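Local atomic coordinates of hypothetical protein HP_0496 (PDB entry 2PZH), a protein that hydrolyses the thioester bond of acyl-CoAs, preferring long-chain fatty acyl and benzoyl substrates, and may take part in phospholipid metabolism. Residues E43-R52 with N115-P125; V80-C90 with P101-G112. All coordinates share one frame; numbering follows the deposited sequence.

Interaction 1: E43-R52 with N115-P125; sequences ENEEGVFVIR and NRSTYSPIAIP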
loop_
_atom_site.group_PDB
_atom_site.type_symbol
_atom_site.label_atom_id
_atom_site.label_comp_id
_atom_site.label_asym_id
_atom_site.label_seq_id
_atom_site.Cartn_x
_atom_site.Cartn_y
_atom_site.Cartn_z
ATOM N N GLU A 43 16.207 -14.631 3.726
ATOM C CA GLU A 43 17.451 -13.897 3.523
ATOM C C GLU A 43 18.432 -14.428 4.556
ATOM O O GLU A 43 18.016 -15.044 5.545
ATOM C CB GLU A 43 17.224 -12.395 3.728
ATOM C CG GLU A 43 16.442 -12.055 4.991
ATOM C CD GLU A 43 16.306 -10.556 5.241
ATOM O OE1 GLU A 43 17.277 -9.940 5.743
ATOM O OE2 GLU A 43 15.219 -10.001 4.968
ATOM N N ASN A 44 19.724 -14.210 4.335
ATOM C CA ASN A 44 20.732 -14.696 5.282
ATOM C C ASN A 44 21.887 -13.712 5.499
ATOM O O ASN A 44 21.850 -12.586 4.998
ATOM C CB ASN A 44 21.234 -16.099 4.895
ATOM C CG ASN A 44 22.326 -16.072 3.839
ATOM O OD1 ASN A 44 22.413 -15.146 3.036
ATOM N ND2 ASN A 44 23.173 -17.099 3.839
ATOM N N GLU A 45 22.907 -14.151 6.240
ATOM C CA GLU A 45 23.977 -13.262 6.715
ATOM C C GLU A 45 24.740 -12.490 5.627
ATOM O O GLU A 45 25.271 -11.409 5.899
ATOM C CB GLU A 45 24.955 -14.018 7.630
ATOM C CG GLU A 45 26.286 -14.422 6.982
ATOM C CD GLU A 45 26.200 -15.687 6.130
ATOM O OE1 GLU A 45 25.094 -16.255 5.987
ATOM O OE2 GLU A 45 27.250 -16.116 5.598
ATOM N N GLU A 46 24.813 -13.030 4.413
ATOM C CA GLU A 46 25.416 -12.271 3.307
ATOM C C GLU A 46 24.720 -12.427 1.944
ATOM O O GLU A 46 25.371 -12.364 0.898
ATOM C CB GLU A 46 26.912 -12.569 3.177
ATOM C CG GLU A 46 27.792 -11.833 4.183
ATOM C CD GLU A 46 29.264 -12.112 3.964
ATOM O OE1 GLU A 46 29.591 -13.234 3.510
ATOM O OE2 GLU A 46 30.091 -11.215 4.243
ATOM N N GLY A 47 23.403 -12.609 1.949
ATOM C CA GLY A 47 22.683 -12.700 0.689
ATOM C C GLY A 47 21.193 -12.477 0.811
ATOM O O GLY A 47 20.620 -12.623 1.890
ATOM N N VAL A 48 20.576 -12.133 -0.319
ATOM C CA VAL A 48 19.153 -11.838 -0.370
ATOM C C VAL A 48 18.610 -12.235 -1.756
ATOM O O VAL A 48 19.357 -12.268 -2.740
ATOM C CB VAL A 48 18.906 -10.342 -0.027
ATOM C CG1 VAL A 48 18.976 -9.467 -1.283
ATOM C CG2 VAL A 48 17.605 -10.157 0.725
ATOM N N PHE A 49 17.321 -12.577 -1.833
ATOM C CA PHE A 49 16.717 -12.903 -3.125
ATOM C C PHE A 49 16.345 -11.627 -3.827
ATOM O O PHE A 49 15.895 -10.681 -3.196
ATOM C CB PHE A 49 15.454 -13.750 -2.957
ATOM C CG PHE A 49 15.733 -15.183 -2.645
ATOM C CD1 PHE A 49 16.088 -16.061 -3.655
ATOM C CD2 PHE A 49 15.654 -15.653 -1.340
ATOM C CE1 PHE A 49 16.357 -17.391 -3.375
ATOM C CE2 PHE A 49 15.927 -16.990 -1.051
ATOM C CZ PHE A 49 16.273 -17.852 -2.070
ATOM N N VAL A 50 16.537 -11.588 -5.133
ATOM C CA VAL A 50 16.126 -10.405 -5.870
ATOM C C VAL A 50 15.331 -10.808 -7.083
ATOM O O VAL A 50 15.725 -11.690 -7.850
ATOM C CB VAL A 50 17.303 -9.483 -6.261
ATOM C CG1 VAL A 50 17.958 -8.922 -5.005
ATOM C CG2 VAL A 50 18.310 -10.213 -7.133
ATOM N N ILE A 51 14.185 -10.160 -7.233
ATOM C CA ILE A 51 13.302 -10.426 -8.343
ATOM C C ILE A 51 13.943 -9.899 -9.615
ATOM O O ILE A 51 14.443 -8.768 -9.652
ATOM C CB ILE A 51 11.887 -9.846 -8.056
ATOM C CG1 ILE A 51 10.896 -10.187 -9.166
ATOM C CG2 ILE A 51 11.951 -8.346 -7.753
ATOM C CD1 ILE A 51 9.456 -10.274 -8.630
ATOM N N ARG A 52 13.984 -10.759 -10.628
ATOM C CA ARG A 52 14.544 -10.429 -11.930
ATOM C C ARG A 52 13.447 -10.053 -12.904
ATOM O O ARG A 52 13.571 -9.102 -13.657
ATOM C CB ARG A 52 15.288 -11.632 -12.528
ATOM C CG ARG A 52 16.478 -12.130 -11.742
ATOM C CD ARG A 52 17.518 -11.044 -11.620
ATOM N NE ARG A 52 18.798 -11.589 -11.193
ATOM C CZ ARG A 52 19.797 -10.855 -10.721
ATOM N NH1 ARG A 52 19.663 -9.541 -10.605
ATOM N NH2 ARG A 52 20.927 -11.446 -10.351
ATOM N N ASN A 115 24.690 -10.870 -3.241
ATOM C CA ASN A 115 25.259 -10.212 -2.067
ATOM C C ASN A 115 24.591 -8.853 -1.882
ATOM O O ASN A 115 24.256 -8.189 -2.861
ATOM C CB ASN A 115 26.772 -10.036 -2.222
ATOM C CG ASN A 115 27.394 -9.274 -1.062
ATOM O OD1 ASN A 115 27.289 -8.045 -0.981
ATOM N ND2 ASN A 115 28.049 -10.004 -0.158
ATOM N N ARG A 116 24.402 -8.436 -0.634
ATOM C CA ARG A 116 23.704 -7.173 -0.363
ATOM C C ARG A 116 24.446 -5.938 -0.895
ATOM O O ARG A 116 23.882 -5.141 -1.647
ATOM C CB ARG A 116 23.430 -7.012 1.135
ATOM C CG ARG A 116 22.270 -7.837 1.657
ATOM C CD ARG A 116 21.954 -7.462 3.093
ATOM N NE ARG A 116 20.966 -8.356 3.689
ATOM C CZ ARG A 116 21.252 -9.551 4.194
ATOM N NH1 ARG A 116 20.288 -10.293 4.718
ATOM N NH2 ARG A 116 22.500 -10.004 4.175
ATOM N N SER A 117 25.701 -5.773 -0.489
ATOM C CA SER A 117 26.503 -4.646 -0.953
ATOM C C SER A 117 26.679 -4.697 -2.465
ATOM O O SER A 117 26.110 -3.882 -3.203
ATOM C CB SER A 117 27.871 -4.642 -0.270
ATOM O OG SER A 117 27.762 -4.230 1.082
ATOM N N THR A 118 27.451 -5.681 -2.917
ATOM C CA THR A 118 27.816 -5.803 -4.317
ATOM C C THR A 118 26.634 -5.991 -5.265
ATOM O O THR A 118 26.687 -5.556 -6.420
ATOM C CB THR A 118 28.820 -6.960 -4.518
ATOM O OG1 THR A 118 30.042 -6.646 -3.835
ATOM C CG2 THR A 118 29.104 -7.169 -5.986
ATOM N N TYR A 119 25.580 -6.647 -4.783
ATOM C CA TYR A 119 24.438 -6.994 -5.623
ATOM C C TYR A 119 24.872 -7.972 -6.718
ATOM O O TYR A 119 24.204 -8.135 -7.739
ATOM C CB TYR A 119 23.821 -5.730 -6.223
ATOM C CG TYR A 119 22.324 -5.797 -6.381
ATOM C CD1 TYR A 119 21.483 -5.571 -5.299
ATOM C CD2 TYR A 119 21.749 -6.087 -7.614
ATOM C CE1 TYR A 119 20.103 -5.634 -5.443
ATOM C CE2 TYR A 119 20.378 -6.147 -7.769
ATOM C CZ TYR A 119 19.563 -5.919 -6.684
ATOM O OH TYR A 119 18.201 -5.982 -6.838
ATOM N N SER A 120 26.007 -8.623 -6.493
ATOM C CA SER A 120 26.561 -9.563 -7.456
ATOM C C SER A 120 25.903 -10.926 -7.302
ATOM O O SER A 120 25.613 -11.344 -6.184
ATOM C CB SER A 120 28.070 -9.704 -7.240
ATOM O OG SER A 120 28.682 -10.379 -8.325
ATOM N N PRO A 121 25.678 -11.624 -8.428
ATOM C CA PRO A 121 25.058 -12.947 -8.429
ATOM C C PRO A 121 25.893 -13.988 -7.686
ATOM O O PRO A 121 27.061 -14.212 -8.029
ATOM C CB PRO A 121 24.979 -13.300 -9.923
ATOM C CG PRO A 121 25.989 -12.444 -10.581
ATOM C CD PRO A 121 26.021 -11.177 -9.788
ATOM N N ILE A 122 25.295 -14.592 -6.660
ATOM C CA ILE A 122 25.896 -15.717 -5.954
ATOM C C ILE A 122 24.941 -16.909 -5.978
ATOM O O ILE A 122 23.784 -16.784 -6.393
ATOM C CB ILE A 122 26.270 -15.360 -4.490
ATOM C CG1 ILE A 122 25.030 -14.951 -3.693
ATOM C CG2 ILE A 122 27.328 -14.239 -4.463
ATOM C CD1 ILE A 122 25.285 -14.683 -2.219
ATOM N N ALA A 123 25.434 -18.069 -5.556
ATOM C CA ALA A 123 24.616 -19.272 -5.534
ATOM C C ALA A 123 23.531 -19.138 -4.479
ATOM O O ALA A 123 23.729 -18.494 -3.445
ATOM C CB ALA A 123 25.477 -20.489 -5.253
ATOM N N ILE A 124 22.374 -19.738 -4.746
ATOM C CA ILE A 124 21.335 -19.838 -3.732
ATOM C C ILE A 124 21.921 -20.663 -2.567
ATOM O O ILE A 124 22.571 -21.680 -2.800
ATOM C CB ILE A 124 20.049 -20.478 -4.318
ATOM C CG1 ILE A 124 19.402 -19.523 -5.331
ATOM C CG2 ILE A 124 19.056 -20.816 -3.217
ATOM C CD1 ILE A 124 18.372 -20.168 -6.246
ATOM N N PRO A 125 21.733 -20.205 -1.314
ATOM C CA PRO A 125 22.275 -20.973 -0.191
ATOM C C PRO A 125 21.753 -22.407 -0.212
ATOM O O PRO A 125 20.588 -22.630 -0.544
ATOM C CB PRO A 125 21.727 -20.241 1.031
ATOM C CG PRO A 125 21.463 -18.846 0.558
ATOM C CD PRO A 125 21.028 -18.991 -0.865
#
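Arg116 lays its guanidinium group against the turn between Glu43 and Gly47, where one face lies over the Gly47 carbonyl and the outer edge is turned to the carbonyl of Asn44. Both terminal nitrogens grip that single oxygen: Arg116 NH1 and NH2 each stand 2.8 Å from Asn44 O, the NH2 bond nearly along the C=O axis and the NH1 bond tilted from the carbonyl plane. Since Asn44 O lies close to the guanidinium plane, the pair fixes the rotation of the group. An extended chain from CG to NE carries it there from the loop.

NH1 also forms a salt bridge, with Glu43 OE1 at 3.2 Å, reached from above the carboxylate, whose plane is turned 47° from the guanidinium. Both groups have a second partner on a neighbouring subunit: Arg116 NE forms a salt bridge with Glu15 of the second subunit, and Glu43 OE2 hydrogen-bonds Tyr9 OH of the third.

Farther along strand 47-58, Val50 CG1 approaches the phenol end of Tyr119, 3.5 Å from its OH. Phe49 CE1, on a side chain whose CB points away from 115-125, meets Ile124 CG1 at 4.2 Å, and Pro125 CG lies 4.1 Å from Asn44 ND2. Within the second segment, Asn115 OD1 accepts a bond from Thr118 N.

The arrangement is that of a surface loop, opened by an Asx motif, tied by an arginine to a tight beta turn at one end of the hot-dog sheet, here at a subunit boundary.

Interaction 2: V80-C90 with P101-G112; sequences VFVVLFQEIYC and PFKVFASEIKFG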
loop_
_atom_site.group_PDB
_atom_site.type_symbol
_atom_site.label_atom_id
_atom_site.label_comp_id
_atom_site.label_asym_id
_atom_site.label_seq_id
_atom_site.Cartn_x
_atom_site.Cartn_y
_atom_site.Cartn_z
ATOM N N VAL A 80 22.040 -20.779 -9.478
ATOM C CA VAL A 80 22.072 -19.318 -9.380
ATOM C C VAL A 80 20.689 -18.629 -9.390
ATOM O O VAL A 80 20.579 -17.433 -9.094
ATOM C CB VAL A 80 22.945 -18.727 -10.511
ATOM C CG1 VAL A 80 23.202 -17.241 -10.286
ATOM C CG2 VAL A 80 24.265 -19.485 -10.587
ATOM N N PHE A 81 19.639 -19.372 -9.727
ATOM C CA PHE A 81 18.307 -18.770 -9.766
ATOM C C PHE A 81 17.173 -19.772 -9.563
ATOM O O PHE A 81 17.361 -20.994 -9.648
ATOM C CB PHE A 81 18.110 -17.933 -11.052
ATOM C CG PHE A 81 17.911 -18.748 -12.306
ATOM C CD1 PHE A 81 16.691 -19.352 -12.577
ATOM C CD2 PHE A 81 18.933 -18.883 -13.233
ATOM C CE1 PHE A 81 16.494 -20.090 -13.727
ATOM C CE2 PHE A 81 18.744 -19.619 -14.394
ATOM C CZ PHE A 81 17.521 -20.225 -14.643
ATOM N N VAL A 82 15.988 -19.249 -9.267
ATOM C CA VAL A 82 14.809 -20.088 -9.187
ATOM C C VAL A 82 13.654 -19.408 -9.905
ATOM O O VAL A 82 13.508 -18.182 -9.841
ATOM C CB VAL A 82 14.435 -20.380 -7.718
ATOM C CG1 VAL A 82 14.242 -19.059 -6.932
ATOM C CG2 VAL A 82 13.210 -21.303 -7.637
ATOM N N VAL A 83 12.847 -20.197 -10.604
ATOM C CA VAL A 83 11.651 -19.667 -11.219
ATOM C C VAL A 83 10.444 -20.321 -10.571
ATOM O O VAL A 83 10.346 -21.550 -10.496
ATOM C CB VAL A 83 11.630 -19.885 -12.747
ATOM C CG1 VAL A 83 10.344 -19.339 -13.349
ATOM C CG2 VAL A 83 12.854 -19.234 -13.408
ATOM N N LEU A 84 9.520 -19.493 -10.103
ATOM C CA LEU A 84 8.317 -19.976 -9.448
ATOM C C LEU A 84 7.093 -19.693 -10.290
ATOM O O LEU A 84 6.991 -18.639 -10.934
ATOM C CB LEU A 84 8.119 -19.295 -8.095
ATOM C CG LEU A 84 9.020 -19.698 -6.933
ATOM C CD1 LEU A 84 10.340 -19.026 -7.060
ATOM C CD2 LEU A 84 8.376 -19.314 -5.601
ATOM N N PHE A 85 6.149 -20.623 -10.269
ATOM C CA PHE A 85 4.852 -20.375 -10.847
ATOM C C PHE A 85 3.847 -20.201 -9.721
ATOM O O PHE A 85 3.769 -21.036 -8.826
ATOM C CB PHE A 85 4.413 -21.537 -11.740
ATOM C CG PHE A 85 3.101 -21.301 -12.407
ATOM C CD1 PHE A 85 2.906 -20.162 -13.167
ATOM C CD2 PHE A 85 2.059 -22.202 -12.274
ATOM C CE1 PHE A 85 1.698 -19.914 -13.781
ATOM C CE2 PHE A 85 0.840 -21.965 -12.894
ATOM C CZ PHE A 85 0.666 -20.820 -13.649
ATOM N N GLN A 86 3.084 -19.115 -9.760
ATOM C CA GLN A 86 2.085 -18.894 -8.739
ATOM C C GLN A 86 0.746 -18.548 -9.356
ATOM O O GLN A 86 0.663 -17.681 -10.237
ATOM C CB GLN A 86 2.534 -17.788 -7.760
ATOM C CG GLN A 86 3.774 -18.205 -6.946
ATOM C CD GLN A 86 4.181 -17.178 -5.934
ATOM O OE1 GLN A 86 4.828 -16.190 -6.274
ATOM N NE2 GLN A 86 3.839 -17.419 -4.665
ATOM N N GLU A 87 -0.288 -19.233 -8.880
ATOM C CA GLU A 87 -1.653 -18.987 -9.329
ATOM C C GLU A 87 -2.515 -18.637 -8.149
ATOM O O GLU A 87 -2.364 -19.199 -7.059
ATOM C CB GLU A 87 -2.241 -20.234 -10.001
ATOM C CG GLU A 87 -1.689 -20.505 -11.381
ATOM C CD GLU A 87 -2.406 -21.668 -12.069
ATOM O OE1 GLU A 87 -2.408 -21.710 -13.316
ATOM O OE2 GLU A 87 -2.958 -22.539 -11.370
ATOM N N ILE A 88 -3.460 -17.735 -8.371
ATOM C CA ILE A 88 -4.380 -17.349 -7.320
ATOM C C ILE A 88 -5.785 -17.726 -7.750
ATOM O O ILE A 88 -6.230 -17.361 -8.839
ATOM C CB ILE A 88 -4.297 -15.814 -7.031
ATOM C CG1 ILE A 88 -2.853 -15.432 -6.661
ATOM C CG2 ILE A 88 -5.340 -15.374 -5.989
ATOM C CD1 ILE A 88 -2.652 -13.948 -6.348
ATOM N N TYR A 89 -6.477 -18.450 -6.880
ATOM C CA TYR A 89 -7.865 -18.809 -7.094
ATOM C C TYR A 89 -8.737 -18.232 -6.000
ATOM O O TYR A 89 -8.363 -18.275 -4.813
ATOM C CB TYR A 89 -8.032 -20.325 -7.065
ATOM C CG TYR A 89 -7.710 -21.012 -8.372
ATOM C CD1 TYR A 89 -6.401 -21.171 -8.810
ATOM C CD2 TYR A 89 -8.737 -21.516 -9.163
ATOM C CE1 TYR A 89 -6.133 -21.827 -10.036
ATOM C CE2 TYR A 89 -8.485 -22.157 -10.349
ATOM C CZ TYR A 89 -7.198 -22.317 -10.787
ATOM O OH TYR A 89 -7.038 -22.981 -12.005
ATOM N N CYS A 90 -9.917 -17.750 -6.369
ATOM C CA CYS A 90 -10.901 -17.404 -5.357
ATOM C C CYS A 90 -11.549 -18.687 -4.920
ATOM O O CYS A 90 -12.086 -19.414 -5.768
ATOM C CB CYS A 90 -11.997 -16.483 -5.897
ATOM S SG CYS A 90 -13.239 -16.143 -4.653
ATOM N N PRO A 101 -14.128 -23.026 -7.279
ATOM C CA PRO A 101 -12.996 -22.083 -7.269
ATOM C C PRO A 101 -12.693 -21.546 -8.673
ATOM O O PRO A 101 -12.775 -22.293 -9.663
ATOM C CB PRO A 101 -11.837 -22.928 -6.741
ATOM C CG PRO A 101 -12.500 -24.018 -5.916
ATOM C CD PRO A 101 -13.763 -24.332 -6.691
ATOM N N PHE A 102 -12.373 -20.255 -8.758
ATOM C CA PHE A 102 -12.093 -19.639 -10.059
ATOM C C PHE A 102 -10.752 -18.909 -10.074
ATOM O O PHE A 102 -10.375 -18.289 -9.088
ATOM C CB PHE A 102 -13.260 -18.756 -10.547
ATOM C CG PHE A 102 -13.571 -17.539 -9.686
ATOM C CD1 PHE A 102 -12.842 -16.362 -9.834
ATOM C CD2 PHE A 102 -14.614 -17.559 -8.767
ATOM C CE1 PHE A 102 -13.129 -15.230 -9.094
ATOM C CE2 PHE A 102 -14.917 -16.413 -7.989
ATOM C CZ PHE A 102 -14.167 -15.251 -8.142
ATOM N N LYS A 103 -10.044 -19.005 -11.193
ATOM C CA LYS A 103 -8.729 -18.393 -11.311
ATOM C C LYS A 103 -8.847 -16.885 -11.411
ATOM O O LYS A 103 -9.699 -16.367 -12.130
ATOM C CB LYS A 103 -7.987 -18.918 -12.535
ATOM C CG LYS A 103 -6.517 -18.557 -12.542
ATOM C CD LYS A 103 -5.728 -19.449 -13.485
ATOM C CE LYS A 103 -6.312 -19.462 -14.878
ATOM N NZ LYS A 103 -5.382 -20.221 -15.802
ATOM N N VAL A 104 -7.963 -16.199 -10.695
ATOM C CA VAL A 104 -7.953 -14.744 -10.622
ATOM C C VAL A 104 -6.685 -14.146 -11.259
ATOM O O VAL A 104 -6.717 -13.060 -11.828
ATOM C CB VAL A 104 -8.093 -14.320 -9.144
ATOM C CG1 VAL A 104 -7.797 -12.828 -8.941
ATOM C CG2 VAL A 104 -9.496 -14.659 -8.634
ATOM N N PHE A 105 -5.571 -14.869 -11.164
ATOM C CA PHE A 105 -4.260 -14.325 -11.480
ATOM C C PHE A 105 -3.285 -15.475 -11.590
ATOM O O PHE A 105 -3.407 -16.460 -10.856
ATOM C CB PHE A 105 -3.846 -13.410 -10.317
ATOM C CG PHE A 105 -2.470 -12.791 -10.446
ATOM C CD1 PHE A 105 -2.298 -11.608 -11.155
ATOM C CD2 PHE A 105 -1.356 -13.375 -9.835
ATOM C CE1 PHE A 105 -1.032 -11.017 -11.281
ATOM C CE2 PHE A 105 -0.094 -12.780 -9.918
ATOM C CZ PHE A 105 0.070 -11.595 -10.659
ATOM N N ALA A 106 -2.338 -15.360 -12.512
ATOM C CA ALA A 106 -1.208 -16.280 -12.530
ATOM C C ALA A 106 0.065 -15.492 -12.766
ATOM O O ALA A 106 0.046 -14.450 -13.436
ATOM C CB ALA A 106 -1.381 -17.341 -13.602
ATOM N N SER A 107 1.174 -15.971 -12.221
ATOM C CA SER A 107 2.457 -15.346 -12.530
ATOM C C SER A 107 3.569 -16.369 -12.652
ATOM O O SER A 107 3.485 -17.478 -12.125
ATOM C CB SER A 107 2.834 -14.290 -11.498
ATOM O OG SER A 107 2.932 -14.833 -10.193
ATOM N N GLU A 108 4.606 -15.988 -13.375
ATOM C CA GLU A 108 5.835 -16.728 -13.390
ATOM C C GLU A 108 6.866 -15.702 -13.029
ATOM O O GLU A 108 6.956 -14.666 -13.681
ATOM C CB GLU A 108 6.123 -17.274 -14.788
ATOM C CG GLU A 108 7.433 -18.024 -14.868
ATOM C CD GLU A 108 7.692 -18.619 -16.250
ATOM O OE1 GLU A 108 6.761 -19.216 -16.834
ATOM O OE2 GLU A 108 8.843 -18.513 -16.729
ATOM N N ILE A 109 7.636 -15.984 -11.990
ATOM C CA ILE A 109 8.579 -15.011 -11.458
ATOM C C ILE A 109 9.940 -15.650 -11.284
ATOM O O ILE A 109 10.049 -16.746 -10.717
ATOM C CB ILE A 109 8.090 -14.472 -10.107
ATOM C CG1 ILE A 109 6.663 -13.931 -10.268
ATOM C CG2 ILE A 109 9.051 -13.386 -9.592
ATOM C CD1 ILE A 109 5.912 -13.716 -8.968
ATOM N N LYS A 110 10.966 -14.955 -11.768
ATOM C CA LYS A 110 12.345 -15.413 -11.665
ATOM C C LYS A 110 13.095 -14.592 -10.617
ATOM O O LYS A 110 12.984 -13.369 -10.584
ATOM C CB LYS A 110 13.029 -15.282 -13.024
ATOM C CG LYS A 110 14.486 -15.737 -13.069
ATOM C CD LYS A 110 14.986 -15.725 -14.520
ATOM C CE LYS A 110 16.388 -16.278 -14.650
ATOM N NZ LYS A 110 17.407 -15.215 -14.469
ATOM N N PHE A 111 13.820 -15.286 -9.749
ATOM C CA PHE A 111 14.595 -14.664 -8.686
ATOM C C PHE A 111 16.051 -15.067 -8.846
ATOM O O PHE A 111 16.340 -16.193 -9.243
ATOM C CB PHE A 111 14.118 -15.138 -7.316
ATOM C CG PHE A 111 12.665 -14.905 -7.069
ATOM C CD1 PHE A 111 12.230 -13.757 -6.439
ATOM C CD2 PHE A 111 11.727 -15.851 -7.470
ATOM C CE1 PHE A 111 10.879 -13.552 -6.232
ATOM C CE2 PHE A 111 10.392 -15.655 -7.269
ATOM C CZ PHE A 111 9.962 -14.504 -6.643
ATOM N N GLY A 112 16.954 -14.149 -8.541
ATOM C CA GLY A 112 18.363 -14.485 -8.375
ATOM C C GLY A 112 18.706 -14.351 -6.903
ATOM O O GLY A 112 17.895 -13.873 -6.120
HETATM O O HOH W 1 -2.693 -19.594 -15.675
#
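Lys110 reaches Phe81 at the far end of a side chain that first runs past Val83. Its CB and CG lie against Val83 CG2, CG at 3.9 Å, and the chain stays extended until chi4 bends it (-88°). CE then sits over the centre of the Phe81 ring, 3.7 Å from its centroid, and NZ follows over the same face at 4.4 Å, a CH-pi contact joined to a cation-pi one.

At the opposite end of the hairpin, Cys90 CB rests over the Phe102 ring, 3.4 Å from CZ, with the sulfur oblique to it. Lys103 CB lies over the Tyr89 face, while its NZ is linked to Glu87 OE1 through a water, 2.8 Å from NZ. Between these ends, Leu84 CD1 packs on Phe111 CE2 at 3.4 Å.

The antiparallel ladder shifts register by one residue at a classic beta bulge: Ile88 O takes a bond from Val104 N at 2.8 Å and a weak one from Phe105 N.

Chemically, the face of Phe81 and Tyr89 mixes lysines and glutamates with aromatic rings, whereas the Leu84 and Phe111 face is largely apolar, its Gln86 amide satisfied by Arg31, Thr72 and Cys27, and packs against helix 22-36.

In the fold
The two contacts have centres about 21 Å apart and share one antiparallel sheet. Along the chain, 43-52 comes first, then both strands of interaction 2, and last 115-125, so interaction 1 encloses the hairpin in sequence. Strand 102-114 joins them: it pairs with 81-92 on one side and with 47-58 on the other, where Arg52 N lies 2.8 Å from Lys110 O and Ile51 CD1 packs on Ile109 CG2. Interaction 2 thus forms the middle of the hot-dog sheet, beside helix 22-36, and touches no other subunit, whereas interaction 1 lies where strand 47-58 begins and strand 102-114 ends, and reaches two neighbouring subunits of the tetramer.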